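Local coordinates for aromatic-L-amino-acid decarboxylase (Catharanthus roseus, PDB 6EEW), which catalyses the pyridoxal 5'-phosphate-dependent decarboxylation of L-tryptophan to tryptamine and of 5-hydroxy-L-tryptophan to serotonin, working as a homodimer, at residues Asp40-Val45 against Asn91-Asn96; Pro102-Ser107 against Gly473-Glu478; Ala288-Ser293 against Arg420-Val425. All blocks are in the same frame, centred on the assembly; numbering follows the deposited sequence.

Interaction 1 (Asp40-Val45 against Asn91-Asn96); sequences DYYKNV and NWMSPN
Tyr-41 reaches from the last turns of its helix to Asn-91, its hydroxyl donating to the side-chain amide. CG stands anti to the backbone N (chi1 168°), which brings the ring's end up to the loop, and OH of Tyr-41 meets OD1 of Asn-91 at 2.5 Å, in the carbonyl plane and on a lone pair. Ring and amide planes are turned 36° from each other, and the other end of the amide, ND2, is held by the carbonyl of Pro-49. Beside this bond, CB of Val-45 lies over one face of the Tyr-41 ring, near the rim, while CG2 packs against CA of Ser-94 at 3.9 Å and CG1 faces CD of Pro-95 at 4.2 Å. Next to them Met-93 runs alongside Tyr-42: CG of Met-93 is 3.9 Å from CE1 of Tyr-42, at the ring edge, and bends at chi2 and chi3 then carry its tip away. A type I turn from Asn-91 to Ser-94 and an ST turn, in which OG of Ser-94 accepts from N of Asn-96, shape the loop. The contact seats the C-terminal end of helix 24-44 on the loop between helices 74-85 and 107-119, at the dimer interface, where Ala-118 of the second subunit engages the Tyr-42 hydroxyl.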
ATOM      1  N   ASP A  40      23.668  13.796   3.815  1.00 67.13           N
ATOM      2  CA  ASP A  40      24.167  14.293   5.092  1.00 62.34           C
ATOM      3  C   ASP A  40      23.521  13.558   6.263  1.00 57.85           C
ATOM      4  O   ASP A  40      24.176  13.292   7.278  1.00 59.36           O
ATOM      5  CB  ASP A  40      23.921  15.797   5.188  1.00 67.54           C
ATOM      6  CG  ASP A  40      24.688  16.580   4.132  1.00 70.90           C
ATOM      7  OD1 ASP A  40      25.402  15.939   3.327  1.00 68.10           O
ATOM      8  OD2 ASP A  40      24.577  17.831   4.110  1.00 70.95           O
ATOM      9  N   TYR A  41      22.238  13.209   6.141  1.00 56.36           N
ATOM     10  CA  TYR A  41      21.598  12.460   7.225  1.00 61.14           C
ATOM     11  C   TYR A  41      22.184  11.057   7.340  1.00 65.16           C
ATOM     12  O   TYR A  41      22.450  10.574   8.444  1.00 67.40           O
ATOM     13  CB  TYR A  41      20.078  12.397   7.030  1.00 54.73           C
ATOM     14  CG  TYR A  41      19.370  11.405   7.954  1.00 50.28           C
ATOM     15  CD1 TYR A  41      19.056  11.738   9.273  1.00 51.36           C
ATOM     16  CD2 TYR A  41      19.014  10.143   7.506  1.00 51.16           C
ATOM     17  CE1 TYR A  41      18.414  10.821  10.118  1.00 48.94           C
ATOM     18  CE2 TYR A  41      18.379   9.222   8.340  1.00 50.35           C
ATOM     19  CZ  TYR A  41      18.080   9.565   9.643  1.00 45.98           C
ATOM     20  OH  TYR A  41      17.445   8.635  10.454  1.00 42.62           O
ATOM     21  N   TYR A  42      22.367  10.377   6.211  1.00 65.74           N
ATOM     22  CA  TYR A  42      22.987   9.060   6.261  1.00 61.78           C
ATOM     23  C   TYR A  42      24.396   9.140   6.828  1.00 65.82           C
ATOM     24  O   TYR A  42      24.847   8.215   7.509  1.00 70.25           O
ATOM     25  CB  TYR A  42      23.020   8.426   4.874  1.00 58.81           C
ATOM     26  CG  TYR A  42      21.697   7.845   4.422  1.00 59.27           C
ATOM     27  CD1 TYR A  42      20.767   7.400   5.343  1.00 58.26           C
ATOM     28  CD2 TYR A  42      21.400   7.709   3.073  1.00 58.69           C
ATOM     29  CE1 TYR A  42      19.563   6.857   4.933  1.00 63.23           C
ATOM     30  CE2 TYR A  42      20.204   7.166   2.654  1.00 57.85           C
ATOM     31  CZ  TYR A  42      19.287   6.742   3.588  1.00 61.45           C
ATOM     32  OH  TYR A  42      18.090   6.196   3.184  1.00 64.23           O
ATOM     33  N   LYS A  43      25.105  10.233   6.544  1.00 68.62           N
ATOM     34  CA  LYS A  43      26.470  10.393   7.021  1.00 74.67           C
ATOM     35  C   LYS A  43      26.533  10.707   8.512  1.00 72.87           C
ATOM     36  O   LYS A  43      27.532  10.379   9.167  1.00 75.07           O
ATOM     37  CB  LYS A  43      27.159  11.510   6.238  1.00 77.73           C
ATOM     38  CG  LYS A  43      28.552  11.864   6.731  1.00 81.38           C
ATOM     39  CD  LYS A  43      29.141  12.997   5.907  1.00 88.16           C
ATOM     40  CE  LYS A  43      29.612  12.531   4.542  1.00 86.92           C
ATOM     41  NZ  LYS A  43      30.371  13.607   3.832  1.00 81.64           N
ATOM     42  N   ASN A  44      25.497  11.337   9.063  1.00 64.32           N
ATOM     43  CA  ASN A  44      25.555  11.823  10.438  1.00 63.59           C
ATOM     44  C   ASN A  44      24.635  11.099  11.416  1.00 62.30           C
ATOM     45  O   ASN A  44      24.660  11.422  12.611  1.00 67.20           O
ATOM     46  CB  ASN A  44      25.258  13.327  10.465  1.00 61.94           C
ATOM     47  CG  ASN A  44      26.345  14.157   9.771  1.00 62.00           C
ATOM     48  OD1 ASN A  44      27.543  13.893   9.910  1.00 61.08           O
ATOM     49  ND2 ASN A  44      25.919  15.165   9.014  1.00 60.72           N
ATOM     50  N   VAL A  45      23.802  10.161  10.957  1.00 57.51           N
ATOM     51  CA  VAL A  45      22.756   9.620  11.830  1.00 62.15           C
ATOM     52  C   VAL A  45      23.333   8.901  13.043  1.00 66.62           C
ATOM     53  O   VAL A  45      22.729   8.922  14.125  1.00 69.49           O
ATOM     54  CB  VAL A  45      21.821   8.679  11.040  1.00 52.69           C
ATOM     55  CG1 VAL A  45      22.616   7.525  10.442  1.00 48.91           C
ATOM     56  CG2 VAL A  45      20.694   8.179  11.931  1.00 48.10           C
ATOM     57  N   ASN A  91      15.416   6.576  14.847  1.00 55.16           N
ATOM     58  CA  ASN A  91      16.308   6.494  13.695  1.00 58.30           C
ATOM     59  C   ASN A  91      16.522   5.034  13.293  1.00 61.16           C
ATOM     60  O   ASN A  91      17.496   4.376  13.664  1.00 61.44           O
ATOM     61  CB  ASN A  91      17.608   7.220  13.999  1.00 63.12           C
ATOM     62  CG  ASN A  91      17.443   8.734  13.951  1.00 58.34           C
ATOM     63  OD1 ASN A  91      17.265   9.300  12.873  1.00 51.02           O
ATOM     64  ND2 ASN A  91      17.504   9.392  15.113  1.00 55.18           N
ATOM     65  N   TRP A  92      15.568   4.527  12.507  1.00 57.39           N
ATOM     66  CA  TRP A  92      15.663   3.180  11.965  1.00 53.66           C
ATOM     67  C   TRP A  92      16.917   2.984  11.121  1.00 55.89           C
ATOM     68  O   TRP A  92      17.357   1.843  10.942  1.00 52.21           O
ATOM     69  CB  TRP A  92      14.421   2.852  11.129  1.00 52.63           C
ATOM     70  CG  TRP A  92      13.194   2.498  11.930  1.00 52.94           C
ATOM     71  CD1 TRP A  92      12.395   3.350  12.632  1.00 52.62           C
ATOM     72  CD2 TRP A  92      12.631   1.188  12.104  1.00 52.32           C
ATOM     73  NE1 TRP A  92      11.368   2.654  13.232  1.00 52.54           N
ATOM     74  CE2 TRP A  92      11.492   1.326  12.921  1.00 55.44           C
ATOM     75  CE3 TRP A  92      12.978  -0.089  11.644  1.00 46.77           C
ATOM     76  CZ2 TRP A  92      10.705   0.239  13.296  1.00 52.72           C
ATOM     77  CZ3 TRP A  92      12.191  -1.166  12.011  1.00 37.92           C
ATOM     78  CH2 TRP A  92      11.076  -0.995  12.836  1.00 47.82           C
ATOM     79  N   MET A  93      17.482   4.058  10.572  1.00 56.66           N
ATOM     80  CA  MET A  93      18.657   3.969   9.713  1.00 53.99           C
ATOM     81  C   MET A  93      19.972   4.050  10.477  1.00 54.47           C
ATOM     82  O   MET A  93      21.029   4.033   9.844  1.00 57.21           O
ATOM     83  CB  MET A  93      18.628   5.073   8.653  1.00 50.12           C
ATOM     84  CG  MET A  93      17.559   4.895   7.602  1.00 52.11           C
ATOM     85  SD  MET A  93      17.673   3.291   6.811  1.00 60.19           S
ATOM     86  CE  MET A  93      16.425   2.390   7.735  1.00 52.34           C
ATOM     87  N   SER A  94      19.937   4.217  11.791  1.00 49.56           N
ATOM     88  CA  SER A  94      21.173   4.320  12.548  1.00 53.20           C
ATOM     89  C   SER A  94      21.883   2.970  12.563  1.00 59.11           C
ATOM     90  O   SER A  94      21.230   1.926  12.656  1.00 59.79           O
ATOM     91  CB  SER A  94      20.902   4.781  13.977  1.00 61.42           C
ATOM     92  OG  SER A  94      22.102   4.794  14.735  1.00 71.37           O
ATOM     93  N   PRO A  95      23.218   2.952  12.480  1.00 61.54           N
ATOM     94  CA  PRO A  95      23.942   1.691  12.687  1.00 50.92           C
ATOM     95  C   PRO A  95      23.744   1.108  14.075  1.00 54.78           C
ATOM     96  O   PRO A  95      24.127  -0.048  14.304  1.00 57.96           O
ATOM     97  CB  PRO A  95      25.404   2.080  12.444  1.00 49.22           C
ATOM     98  CG  PRO A  95      25.467   3.510  12.761  1.00 52.79           C
ATOM     99  CD  PRO A  95      24.142   4.084  12.299  1.00 60.86           C
ATOM    100  N   ASN A  96      23.154   1.851  15.007  1.00 56.30           N
ATOM    101  CA  ASN A  96      22.951   1.363  16.361  1.00 55.68           C
ATOM    102  C   ASN A  96      21.493   1.035  16.644  1.00 52.40           C
ATOM    103  O   ASN A  96      21.106   0.883  17.806  1.00 55.11           O
ATOM    104  CB  ASN A  96      23.492   2.378  17.363  1.00 65.15           C
ATOM    105  CG  ASN A  96      24.997   2.563  17.237  1.00 69.83           C
ATOM    106  OD1 ASN A  96      25.749   1.588  17.115  1.00 71.48           O
ATOM    107  ND2 ASN A  96      25.442   3.815  17.249  1.00 70.09           N
TER

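Interaction 2 (Pro102-Ser107 against Gly473-Glu478); sequences PATVSS and GSSLTE
Pro-102 lays its ring against the peptide joining Gly-473 to Ser-474, with CB 3.4 Å from N of Ser-474 and CG 3.8 Å from CA of Gly-473. Gly-473 has backbone angles (149/-18°) at which a CB would jam against the preceding carbonyl, and such an atom would also run into the proline ring. Next along the loop, Thr-104 sets its methyl CG2 3.4 Å from the Gly-473 carbonyl O, while its hydroxyl turns to the backbone N of Leu-322. Ser-475 supplies the direct polar link. Its OG, anti to the carbonyl carbon, takes an almost straight bond from N of Val-105 (2.9 Å, 176°). CG2 of Val-105 packs beside OG of Ser-475 at 3.8 Å. A water makes a second bridge, accepting from N of Ser-475 at 2.9 Å and donating to O of Ala-103 at 3.0 Å. Between them, the serine OG and the water give partners to N of Val-105, N of Ser-475 and O of Ala-103. The arrangement joins two loops that each lead into a helix, the second through a type I turn from Ser-474 to Thr-477, and the seam adjoins the L-tryptophan site of this group II decarboxylase, to which Pro-102 belongs.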
ATOM      1  N   PRO A 102      15.369  -5.028  11.328  1.00 53.34           N
ATOM      2  CA  PRO A 102      15.863  -3.888  10.550  1.00 47.00           C
ATOM      3  C   PRO A 102      15.129  -3.758   9.224  1.00 46.67           C
ATOM      4  O   PRO A 102      14.652  -4.736   8.646  1.00 45.62           O
ATOM      5  CB  PRO A 102      17.344  -4.217  10.339  1.00 44.99           C
ATOM      6  CG  PRO A 102      17.436  -5.710  10.519  1.00 51.85           C
ATOM      7  CD  PRO A 102      16.400  -6.062  11.537  1.00 51.59           C
ATOM      8  N   ALA A 103      15.042  -2.531   8.740  1.00 42.73           N
ATOM      9  CA  ALA A 103      14.506  -2.255   7.415  1.00 50.44           C
ATOM     10  C   ALA A 103      15.695  -1.851   6.557  1.00 53.44           C
ATOM     11  O   ALA A 103      16.113  -0.689   6.562  1.00 54.64           O
ATOM     12  CB  ALA A 103      13.427  -1.176   7.464  1.00 44.92           C
ATOM     13  N   THR A 104      16.236  -2.815   5.821  1.00 53.49           N
ATOM     14  CA  THR A 104      17.501  -2.617   5.128  1.00 53.80           C
ATOM     15  C   THR A 104      17.288  -1.885   3.811  1.00 53.66           C
ATOM     16  O   THR A 104      16.228  -1.982   3.192  1.00 54.65           O
ATOM     17  CB  THR A 104      18.193  -3.960   4.902  1.00 47.29           C
ATOM     18  OG1 THR A 104      17.397  -4.778   4.032  1.00 46.46           O
ATOM     19  CG2 THR A 104      18.333  -4.656   6.223  1.00 45.35           C
ATOM     20  N   VAL A 105      18.308  -1.140   3.387  1.00 54.13           N
ATOM     21  CA  VAL A 105      18.192  -0.235   2.250  1.00 54.14           C
ATOM     22  C   VAL A 105      19.449  -0.339   1.393  1.00 55.73           C
ATOM     23  O   VAL A 105      20.422  -1.002   1.755  1.00 50.05           O
ATOM     24  CB  VAL A 105      17.970   1.224   2.698  1.00 49.24           C
ATOM     25  CG1 VAL A 105      16.723   1.331   3.588  1.00 36.10           C
ATOM     26  CG2 VAL A 105      19.210   1.762   3.419  1.00 49.25           C
ATOM     27  N   SER A 106      19.410   0.325   0.235  1.00 51.65           N
ATOM     28  CA  SER A 106      20.528   0.370  -0.700  1.00 46.41           C
ATOM     29  C   SER A 106      20.296   1.508  -1.686  1.00 46.20           C
ATOM     30  O   SER A 106      19.159   1.796  -2.062  1.00 40.30           O
ATOM     31  CB  SER A 106      20.689  -0.940  -1.472  1.00 46.19           C
ATOM     32  OG  SER A 106      19.628  -1.091  -2.408  1.00 48.25           O
ATOM     33  N   SER A 107      21.387   2.097  -2.171  1.00 50.18           N
ATOM     34  CA  SER A 107      21.232   3.200  -3.108  1.00 56.65           C
ATOM     35  C   SER A 107      20.563   2.756  -4.404  1.00 52.02           C
ATOM     36  O   SER A 107      19.797   3.528  -4.997  1.00 55.79           O
ATOM     37  CB  SER A 107      22.581   3.854  -3.386  1.00 57.42           C
ATOM     38  OG  SER A 107      23.491   2.926  -3.910  1.00 65.21           O
ATOM     39  N   GLY A 473      21.428  -6.137  11.356  1.00 62.35           N
ATOM     40  CA  GLY A 473      21.132  -6.058   9.942  1.00 61.10           C
ATOM     41  C   GLY A 473      20.968  -4.663   9.378  1.00 59.77           C
ATOM     42  O   GLY A 473      21.111  -4.487   8.165  1.00 63.17           O
ATOM     43  N   SER A 474      20.730  -3.664  10.227  1.00 55.61           N
ATOM     44  CA  SER A 474      20.605  -2.294   9.743  1.00 58.06           C
ATOM     45  C   SER A 474      21.781  -1.951   8.834  1.00 58.48           C
ATOM     46  O   SER A 474      22.948  -2.162   9.190  1.00 57.59           O
ATOM     47  CB  SER A 474      20.536  -1.326  10.927  1.00 57.82           C
ATOM     48  OG  SER A 474      20.379   0.015  10.495  1.00 57.12           O
ATOM     49  N   SER A 475      21.464  -1.408   7.655  1.00 49.07           N
ATOM     50  CA  SER A 475      22.448  -1.373   6.577  1.00 49.98           C
ATOM     51  C   SER A 475      23.752  -0.709   6.987  1.00 57.23           C
ATOM     52  O   SER A 475      24.822  -1.127   6.529  1.00 62.47           O
ATOM     53  CB  SER A 475      21.865  -0.692   5.344  1.00 49.67           C
ATOM     54  OG  SER A 475      20.785  -1.455   4.811  1.00 52.60           O
ATOM     55  N   LEU A 476      23.705   0.286   7.874  1.00 56.36           N
ATOM     56  CA  LEU A 476      24.932   1.000   8.214  1.00 62.54           C
ATOM     57  C   LEU A 476      25.743   0.308   9.302  1.00 64.03           C
ATOM     58  O   LEU A 476      26.862   0.743   9.588  1.00 71.60           O
ATOM     59  CB  LEU A 476      24.611   2.428   8.662  1.00 60.71           C
ATOM     60  CG  LEU A 476      24.146   3.420   7.590  1.00 57.91           C
ATOM     61  CD1 LEU A 476      23.860   4.807   8.186  1.00 53.22           C
ATOM     62  CD2 LEU A 476      25.153   3.507   6.453  1.00 53.17           C
ATOM     63  N   THR A 477      25.207  -0.751   9.902  1.00 59.34           N
ATOM     64  CA  THR A 477      25.902  -1.458  10.968  1.00 55.29           C
ATOM     65  C   THR A 477      27.119  -2.216  10.441  1.00 57.82           C
ATOM     66  O   THR A 477      27.005  -3.035   9.520  1.00 61.23           O
ATOM     67  CB  THR A 477      24.935  -2.420  11.645  1.00 54.78           C
ATOM     68  OG1 THR A 477      23.796  -1.685  12.110  1.00 59.06           O
ATOM     69  CG2 THR A 477      25.601  -3.099  12.823  1.00 50.67           C
ATOM     70  N   GLU A 478      28.283  -1.949  11.039  1.00 54.98           N
ATOM     71  CA  GLU A 478      29.524  -2.678  10.785  1.00 54.35           C
ATOM     72  C   GLU A 478      30.016  -3.367  12.057  1.00 56.65           C
ATOM     73  O   GLU A 478      29.483  -3.179  13.152  1.00 52.82           O
ATOM     74  CB  GLU A 478      30.615  -1.745  10.235  1.00 54.41           C
ATOM     75  CG  GLU A 478      30.337  -1.237   8.833  1.00 60.11           C
ATOM     76  CD  GLU A 478      31.330  -0.185   8.395  1.00 75.67           C
ATOM     77  OE1 GLU A 478      31.654   0.705   9.215  1.00 80.30           O
ATOM     78  OE2 GLU A 478      31.780  -0.238   7.232  1.00 82.83           O
TER
HETATM   79  O   HOH W   1      18.942  -0.080   7.324  1.00 39.33           O

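Interaction 3 (Ala288-Ser293 against Arg420-Val425); sequences AAYAGS and RNFSLV
Tyr-290, Phe-422 and Ala-291 carry this contact: the methyl of Ala-291 lies on the face of the Phe-422 ring, and Tyr-290 meets the same residue at CB, the base of its side chain. Tyr-290 stretches its ring across to the other segment because CG stands anti to the backbone N (chi1 159°). The tyrosine and phenylalanine side chains run antiparallel alongside one another, with CE2 of Tyr-290 3.9 Å from CB of Phe-422. Phe-422 in turn points its ring back over Ala-291, whose methyl presses on one face: CB of Ala-291 lies 3.6 Å from the ring centroid and 18° off the normal, a CH-pi contact. That methyl is nearest to CZ of Phe-422, at 3.5 Å. Tyr-303 meets the same phenylalanine ring with its own, and the Tyr-290 ring stacks with those of Phe-101 and Trp-320, which ties the contact into an aromatic cluster.

At the tip of Tyr-290 the hydroxyl has a bent and doubtful bond from the backbone N of Ser-423 (3.0 Å, 136°), since OH sits too close to its neighbour in the model. Within the other segment, NH1 of Arg-420 gives a 2.8 Å bond to O of Phe-422. That bond falls on a lone pair in the carbonyl plane and lies in the plane of the guanidinium, while NE of Arg-420 forms a salt bridge with Glu-405. The chemistry implies that the loop after strand 283-287 is joined to the entry of strand 424-429 by methyl-on-ring and ring-to-CB packing, with one doubtful polar bond across.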
ATOM      1  N   ALA A 288       7.215 -15.694   5.187  1.00 42.51           N
ATOM      2  CA  ALA A 288       8.647 -15.553   5.380  1.00 44.35           C
ATOM      3  C   ALA A 288       9.027 -14.090   5.250  1.00 50.04           C
ATOM      4  O   ALA A 288       9.932 -13.747   4.482  1.00 59.16           O
ATOM      5  CB  ALA A 288       9.420 -16.414   4.378  1.00 42.97           C
ATOM      6  N   ALA A 289       8.316 -13.217   5.971  1.00 43.64           N
ATOM      7  CA  ALA A 289       8.572 -11.788   5.833  1.00 44.52           C
ATOM      8  C   ALA A 289      10.051 -11.476   6.014  1.00 46.26           C
ATOM      9  O   ALA A 289      10.682 -10.864   5.145  1.00 41.78           O
ATOM     10  CB  ALA A 289       7.745 -11.001   6.843  1.00 48.36           C
ATOM     11  N   TYR A 290      10.639 -11.944   7.110  1.00 46.66           N
ATOM     12  CA  TYR A 290      12.035 -11.613   7.396  1.00 49.08           C
ATOM     13  C   TYR A 290      12.986 -12.669   6.842  1.00 45.43           C
ATOM     14  O   TYR A 290      13.809 -12.368   5.970  1.00 46.27           O
ATOM     15  CB  TYR A 290      12.234 -11.416   8.908  1.00 48.18           C
ATOM     16  CG  TYR A 290      13.657 -11.550   9.420  1.00 45.29           C
ATOM     17  CD1 TYR A 290      14.578 -10.520   9.256  1.00 36.48           C
ATOM     18  CD2 TYR A 290      14.072 -12.697  10.103  1.00 45.74           C
ATOM     19  CE1 TYR A 290      15.879 -10.633   9.737  1.00 48.21           C
ATOM     20  CE2 TYR A 290      15.390 -12.829  10.586  1.00 38.00           C
ATOM     21  CZ  TYR A 290      16.275 -11.793  10.399  1.00 42.91           C
ATOM     22  OH  TYR A 290      17.556 -11.899  10.873  1.00 49.89           O
ATOM     23  N   ALA A 291      12.861 -13.918   7.312  1.00 43.11           N
ATOM     24  CA  ALA A 291      13.873 -14.937   7.039  1.00 44.69           C
ATOM     25  C   ALA A 291      13.881 -15.410   5.588  1.00 46.17           C
ATOM     26  O   ALA A 291      14.907 -15.901   5.117  1.00 49.82           O
ATOM     27  CB  ALA A 291      13.665 -16.147   7.960  1.00 46.60           C
ATOM     28  N   GLY A 292      12.778 -15.257   4.862  1.00 50.85           N
ATOM     29  CA  GLY A 292      12.759 -15.717   3.483  1.00 47.56           C
ATOM     30  C   GLY A 292      13.885 -15.146   2.641  1.00 43.34           C
ATOM     31  O   GLY A 292      14.448 -15.841   1.792  1.00 52.59           O
ATOM     32  N   SER A 293      14.244 -13.880   2.866  1.00 38.00           N
ATOM     33  CA  SER A 293      15.331 -13.319   2.065  1.00 40.64           C
ATOM     34  C   SER A 293      16.600 -14.151   2.217  1.00 38.80           C
ATOM     35  O   SER A 293      17.334 -14.372   1.235  1.00 42.95           O
ATOM     36  CB  SER A 293      15.590 -11.878   2.477  1.00 38.33           C
ATOM     37  OG  SER A 293      14.440 -11.095   2.228  1.00 53.24           O
ATOM     38  N   ARG A 420      19.916 -19.180  17.911  1.00 57.89           N
ATOM     39  CA  ARG A 420      19.995 -18.140  16.892  1.00 61.46           C
ATOM     40  C   ARG A 420      19.908 -18.799  15.521  1.00 62.52           C
ATOM     41  O   ARG A 420      20.847 -19.478  15.102  1.00 57.90           O
ATOM     42  CB  ARG A 420      21.292 -17.346  17.042  1.00 61.58           C
ATOM     43  CG  ARG A 420      21.525 -16.329  15.924  1.00 56.67           C
ATOM     44  CD  ARG A 420      23.004 -16.041  15.687  1.00 50.13           C
ATOM     45  NE  ARG A 420      23.736 -17.250  15.336  1.00 56.10           N
ATOM     46  CZ  ARG A 420      23.710 -17.827  14.140  1.00 57.36           C
ATOM     47  NH1 ARG A 420      22.979 -17.317  13.160  1.00 60.21           N
ATOM     48  NH2 ARG A 420      24.401 -18.931  13.928  1.00 52.77           N
ATOM     49  N   ASN A 421      18.781 -18.605  14.824  1.00 56.36           N
ATOM     50  CA  ASN A 421      18.586 -19.191  13.502  1.00 53.49           C
ATOM     51  C   ASN A 421      19.082 -18.301  12.375  1.00 49.34           C
ATOM     52  O   ASN A 421      19.480 -18.807  11.323  1.00 46.39           O
ATOM     53  CB  ASN A 421      17.100 -19.457  13.252  1.00 60.65           C
ATOM     54  CG  ASN A 421      16.492 -20.411  14.255  1.00 65.87           C
ATOM     55  OD1 ASN A 421      17.060 -21.464  14.555  1.00 63.16           O
ATOM     56  ND2 ASN A 421      15.327 -20.043  14.784  1.00 68.44           N
ATOM     57  N   PHE A 422      19.030 -16.989  12.553  1.00 55.14           N
ATOM     58  CA  PHE A 422      19.391 -16.058  11.496  1.00 55.06           C
ATOM     59  C   PHE A 422      20.216 -14.917  12.080  1.00 59.61           C
ATOM     60  O   PHE A 422      21.320 -15.133  12.586  1.00 56.89           O
ATOM     61  CB  PHE A 422      18.122 -15.543  10.802  1.00 54.08           C
ATOM     62  CG  PHE A 422      17.219 -16.643  10.295  1.00 45.76           C
ATOM     63  CD1 PHE A 422      17.460 -17.247   9.069  1.00 46.82           C
ATOM     64  CD2 PHE A 422      16.155 -17.092  11.054  1.00 42.74           C
ATOM     65  CE1 PHE A 422      16.635 -18.264   8.597  1.00 39.02           C
ATOM     66  CE2 PHE A 422      15.326 -18.102  10.589  1.00 43.92           C
ATOM     67  CZ  PHE A 422      15.573 -18.688   9.349  1.00 40.99           C
ATOM     68  N   SER A 423      19.692 -13.692  12.011  1.00 61.39           N
ATOM     69  CA  SER A 423      20.427 -12.511  12.441  1.00 54.84           C
ATOM     70  C   SER A 423      19.972 -11.986  13.801  1.00 50.07           C
ATOM     71  O   SER A 423      20.515 -10.982  14.280  1.00 56.09           O
ATOM     72  CB  SER A 423      20.315 -11.410  11.386  1.00 55.93           C
ATOM     73  OG  SER A 423      20.846 -10.210  11.897  1.00 67.21           O
ATOM     74  N   LEU A 424      18.970 -12.607  14.414  1.00 39.27           N
ATOM     75  CA  LEU A 424      18.395 -12.113  15.661  1.00 43.35           C
ATOM     76  C   LEU A 424      18.897 -12.973  16.805  1.00 44.03           C
ATOM     77  O   LEU A 424      18.784 -14.200  16.746  1.00 39.65           O
ATOM     78  CB  LEU A 424      16.862 -12.139  15.619  1.00 41.32           C
ATOM     79  CG  LEU A 424      16.190 -12.160  16.990  1.00 44.93           C
ATOM     80  CD1 LEU A 424      16.425 -10.854  17.739  1.00 46.26           C
ATOM     81  CD2 LEU A 424      14.705 -12.462  16.862  1.00 46.51           C
ATOM     82  N   VAL A 425      19.421 -12.327  17.849  1.00 45.44           N
ATOM     83  CA  VAL A 425      19.964 -13.011  19.023  1.00 49.16           C
ATOM     84  C   VAL A 425      19.079 -12.689  20.223  1.00 53.69           C
ATOM     85  O   VAL A 425      18.937 -11.520  20.598  1.00 63.19           O
ATOM     86  CB  VAL A 425      21.422 -12.593  19.290  1.00 47.74           C
ATOM     87  CG1 VAL A 425      22.017 -13.354  20.478  1.00 42.96           C
ATOM     88  CG2 VAL A 425      22.259 -12.762  18.056  1.00 43.37           C
TER

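How the interactions relate
Interactions 1 and 2 are in direct contact, their centres 10 Å apart. Ser-94 O meets Ser-474 OG at 3.0 Å and Pro-95 O meets Thr-477 OG1 at 2.8 Å, both probable hydrogen bonds, so the 91-96 loop is held by helix 24-44 and by the 473-478 loop. Both contacts also touch the second subunit. Interaction 3 is nested within the chain loop closed by interaction 2, with N of Gly-473 4.2 Å from OG of Ser-423, and touches no other subunit; interactions 1 and 3 do not meet. All three lie near the substrate pocket: Trp-92 of segment 91-96 touches the bound tryptophan, while the side chains of Pro-102, an L-tryptophan-binding residue, and Tyr-290 each lie about 7 Å from it.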